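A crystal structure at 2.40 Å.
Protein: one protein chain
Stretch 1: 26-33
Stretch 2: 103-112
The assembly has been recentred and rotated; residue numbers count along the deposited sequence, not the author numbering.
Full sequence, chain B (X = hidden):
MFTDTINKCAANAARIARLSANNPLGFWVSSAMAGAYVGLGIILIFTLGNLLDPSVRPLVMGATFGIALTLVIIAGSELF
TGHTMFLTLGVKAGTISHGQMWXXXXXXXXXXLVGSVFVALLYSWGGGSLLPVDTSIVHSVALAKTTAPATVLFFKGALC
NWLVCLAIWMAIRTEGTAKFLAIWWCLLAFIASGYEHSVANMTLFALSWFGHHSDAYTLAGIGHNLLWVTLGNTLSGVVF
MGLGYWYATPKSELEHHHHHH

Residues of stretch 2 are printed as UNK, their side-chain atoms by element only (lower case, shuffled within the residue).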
# COMPACT_ATOMS: atom_id res chain seq x y z
N GLY B 26 -3.77 23.29 -28.19
CA GLY B 26 -3.69 22.70 -26.82
C GLY B 26 -4.73 21.61 -26.64
O GLY B 26 -4.44 20.64 -26.02
N PHE B 27 -5.93 21.78 -27.22
CA PHE B 27 -6.91 20.69 -27.30
C PHE B 27 -6.33 19.40 -27.87
O PHE B 27 -6.50 18.33 -27.28
CB PHE B 27 -8.21 21.08 -28.07
CG PHE B 27 -9.30 20.08 -27.85
CD1 PHE B 27 -10.10 20.14 -26.70
CD2 PHE B 27 -9.46 18.98 -28.72
CE1 PHE B 27 -11.09 19.19 -26.48
CE2 PHE B 27 -10.41 18.02 -28.46
CZ PHE B 27 -11.24 18.13 -27.36
N TRP B 28 -5.64 19.49 -29.01
CA TRP B 28 -5.09 18.30 -29.63
C TRP B 28 -3.93 17.76 -28.89
O TRP B 28 -3.82 16.52 -28.75
CB TRP B 28 -4.75 18.51 -31.10
CG TRP B 28 -6.00 18.64 -31.92
CD1 TRP B 28 -6.70 19.80 -32.20
CD2 TRP B 28 -6.79 17.56 -32.53
NE1 TRP B 28 -7.82 19.53 -32.95
CE2 TRP B 28 -7.94 18.21 -33.19
CE3 TRP B 28 -6.64 16.17 -32.64
CZ2 TRP B 28 -8.89 17.49 -33.90
CZ3 TRP B 28 -7.61 15.45 -33.38
CH2 TRP B 28 -8.71 16.10 -33.98
N VAL B 29 -3.04 18.64 -28.40
CA VAL B 29 -1.89 18.12 -27.65
C VAL B 29 -2.40 17.30 -26.43
O VAL B 29 -2.00 16.18 -26.16
CB VAL B 29 -0.91 19.24 -27.21
CG1 VAL B 29 0.12 18.71 -26.22
CG2 VAL B 29 -0.16 19.78 -28.41
N SER B 30 -3.36 17.89 -25.77
CA SER B 30 -3.84 17.41 -24.51
C SER B 30 -4.72 16.12 -24.69
O SER B 30 -4.63 15.20 -23.86
CB SER B 30 -4.53 18.60 -23.81
OG SER B 30 -5.02 18.22 -22.57
N SER B 31 -5.52 16.04 -25.77
CA SER B 31 -6.12 14.77 -26.18
C SER B 31 -5.08 13.69 -26.62
O SER B 31 -5.23 12.50 -26.30
CB SER B 31 -7.05 15.00 -27.36
OG SER B 31 -8.13 15.80 -26.97
N ALA B 32 -4.07 14.07 -27.42
CA ALA B 32 -3.02 13.09 -27.81
C ALA B 32 -2.35 12.56 -26.54
O ALA B 32 -2.04 11.36 -26.45
CB ALA B 32 -1.99 13.70 -28.78
N MET B 33 -2.12 13.44 -25.57
CA MET B 33 -1.51 13.04 -24.33
C MET B 33 -2.31 11.90 -23.66
O MET B 33 -1.74 10.90 -23.25
CB MET B 33 -1.36 14.23 -23.37
CG MET B 33 -0.33 15.30 -23.76
SD MET B 33 -0.19 16.52 -22.41
CE MET B 33 1.40 17.31 -22.71
N UNK B 103 -20.12 18.32 -30.74
CA UNK B 103 -19.01 18.78 -31.58
C UNK B 103 -17.64 18.39 -30.96
O UNK B 103 -16.65 18.19 -31.66
c UNK B 103 -19.12 20.27 -31.77
N UNK B 104 -17.61 18.26 -29.65
CA UNK B 104 -16.37 18.04 -28.96
C UNK B 104 -15.97 16.55 -28.87
O UNK B 104 -14.81 16.21 -29.13
c UNK B 104 -16.53 20.25 -27.73
c UNK B 104 -16.53 21.01 -26.42
c UNK B 104 -16.43 18.70 -27.57
c UNK B 104 -15.25 18.25 -26.73
N UNK B 105 -16.92 15.69 -28.48
CA UNK B 105 -16.64 14.27 -28.23
C UNK B 105 -15.83 13.61 -29.37
O UNK B 105 -14.85 12.94 -29.09
c UNK B 105 -17.92 13.47 -27.91
c UNK B 105 -19.82 12.89 -26.45
c UNK B 105 -18.50 13.61 -26.50
c UNK B 105 -17.54 13.06 -25.40
N UNK B 106 -16.26 13.79 -30.66
CA UNK B 106 -15.51 13.15 -31.76
C UNK B 106 -14.05 13.67 -31.89
O UNK B 106 -13.12 12.89 -32.21
c UNK B 106 -16.34 13.50 -33.04
c UNK B 106 -17.32 14.57 -32.61
c UNK B 106 -17.54 14.36 -31.12
N UNK B 107 -13.85 14.97 -31.69
CA UNK B 107 -12.51 15.53 -31.60
C UNK B 107 -11.65 14.87 -30.49
O UNK B 107 -10.47 14.54 -30.74
c UNK B 107 -13.35 17.89 -32.18
n UNK B 107 -12.12 19.63 -30.89
o UNK B 107 -13.32 20.20 -32.75
c UNK B 107 -12.55 16.99 -31.26
c UNK B 107 -12.93 19.35 -31.97
N UNK B 108 -12.21 14.72 -29.29
CA UNK B 108 -11.42 14.18 -28.17
C UNK B 108 -11.02 12.76 -28.58
O UNK B 108 -9.88 12.34 -28.43
c UNK B 108 -12.20 14.15 -26.85
c UNK B 108 -11.23 13.87 -25.63
o UNK B 108 -12.91 15.39 -26.65
N UNK B 109 -12.00 12.03 -29.09
CA UNK B 109 -11.79 10.69 -29.63
C UNK B 109 -10.64 10.66 -30.61
O UNK B 109 -9.76 9.82 -30.46
c UNK B 109 -11.95 8.45 -32.95
c UNK B 109 -11.62 7.44 -33.88
c UNK B 109 -13.08 10.26 -30.33
c UNK B 109 -12.60 5.66 -32.47
c UNK B 109 -13.73 7.81 -29.80
c UNK B 109 -11.96 6.09 -33.66
c UNK B 109 -13.15 8.79 -30.60
c UNK B 109 -12.94 6.65 -31.54
n UNK B 109 -13.61 6.58 -30.37
c UNK B 109 -12.61 8.07 -31.75
N UNK B 110 -10.66 11.54 -31.64
CA UNK B 110 -9.63 11.57 -32.68
C UNK B 110 -8.24 11.86 -32.09
O UNK B 110 -7.24 11.22 -32.50
c UNK B 110 -11.09 12.15 -34.81
c UNK B 110 -11.45 13.27 -35.77
c UNK B 110 -9.96 12.55 -33.81
c UNK B 110 -10.84 10.85 -35.61
N UNK B 111 -8.20 12.79 -31.11
CA UNK B 111 -6.95 13.13 -30.47
C UNK B 111 -6.40 11.95 -29.70
O UNK B 111 -5.23 11.65 -29.77
N UNK B 112 -7.25 11.30 -28.92
CA UNK B 112 -6.88 10.10 -28.19
C UNK B 112 -6.28 9.03 -29.11
O UNK B 112 -5.30 8.37 -28.74
c UNK B 112 -8.10 9.54 -27.48
n UNK B 112 -7.70 11.40 -25.90
c UNK B 112 -8.51 10.37 -26.29
o UNK B 112 -9.55 10.10 -25.71

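Position 103 carries a single side-chain carbon, out of reach of stretch 1, which makes it alanine; Ala103 takes no part in the contact. Position 104 has four carbons, forked at the first, with one arm two carbons long; the short arm is the one that meets stretch 1, its carbon lying 4.1 Å from Phe27 CZ in an apolar contact. This is isoleucine, and the contact atom is CG2 of Ile104. At 105 the four carbons fork at the second instead, the pattern of leucine, and Leu105 points away from stretch 1.

Three carbons at position 106 close a ring onto the backbone nitrogen and do not reach stretch 1, so the residue is proline. Without an N-H, Pro106 cannot bond to the preceding turn, and the helix is kinked here.

Position 107 holds an unbranched run of three carbons, the third carrying one oxygen and one nitrogen; this terminal nitrogen approaches Phe27 CE2 to 3.4 Å. The amide is that of glutamine, Gln107. At 108 one carbon bears an oxygen and a methyl carbon, and the oxygen sits at the edge of the Phe27 ring, 3.3 Å from Phe27 CZ. The small branched group is threonine, Thr108.

The fused five- and six-membered rings at 109, with eight carbons and one nitrogen beyond the first carbon, identify tryptophan; Trp109 points away. Position 110 again has four carbons forked at the second, and its CB meets the edge of the Trp28 ring, 3.8 Å from Trp28 CZ3; hence leucine, Leu110.

Position 111 has no side-chain atoms. An ideal CB here would fall 2.3 Å from Ser31 CB, a clash, so its absence leaves room for the close backbone approach; the residue is glycine, Gly111. Position 112 ends in a carbon bearing one oxygen and one nitrogen, just two carbons from the backbone. Although its CA-to-CB bond points away, the amide turns back, and its nitrogen donates a hydrogen bond to Ser31 O at 2.7 Å: asparagine, Asn112.

The helices cross at -57°, with axes 7.4 Å apart at closest approach. The tight point is Ser31 against Gly111, whose CA atoms are 4.7 Å apart. Here Ala32 CA makes a CA-H...O contact with Gly111 O at 3.3 Å. Ser31 OG donates to Phe27 O at 3.0 Å. Phe27 extends the packing back to Ile104, Gln107 and Thr108, while Trp28 lies against Leu110 and the backbone of Gly111 and Gln107. The Asn112 hydrogen bond fastens the two helices beside the glycine.

Stretch 2 103-112: AILPQTWLGN
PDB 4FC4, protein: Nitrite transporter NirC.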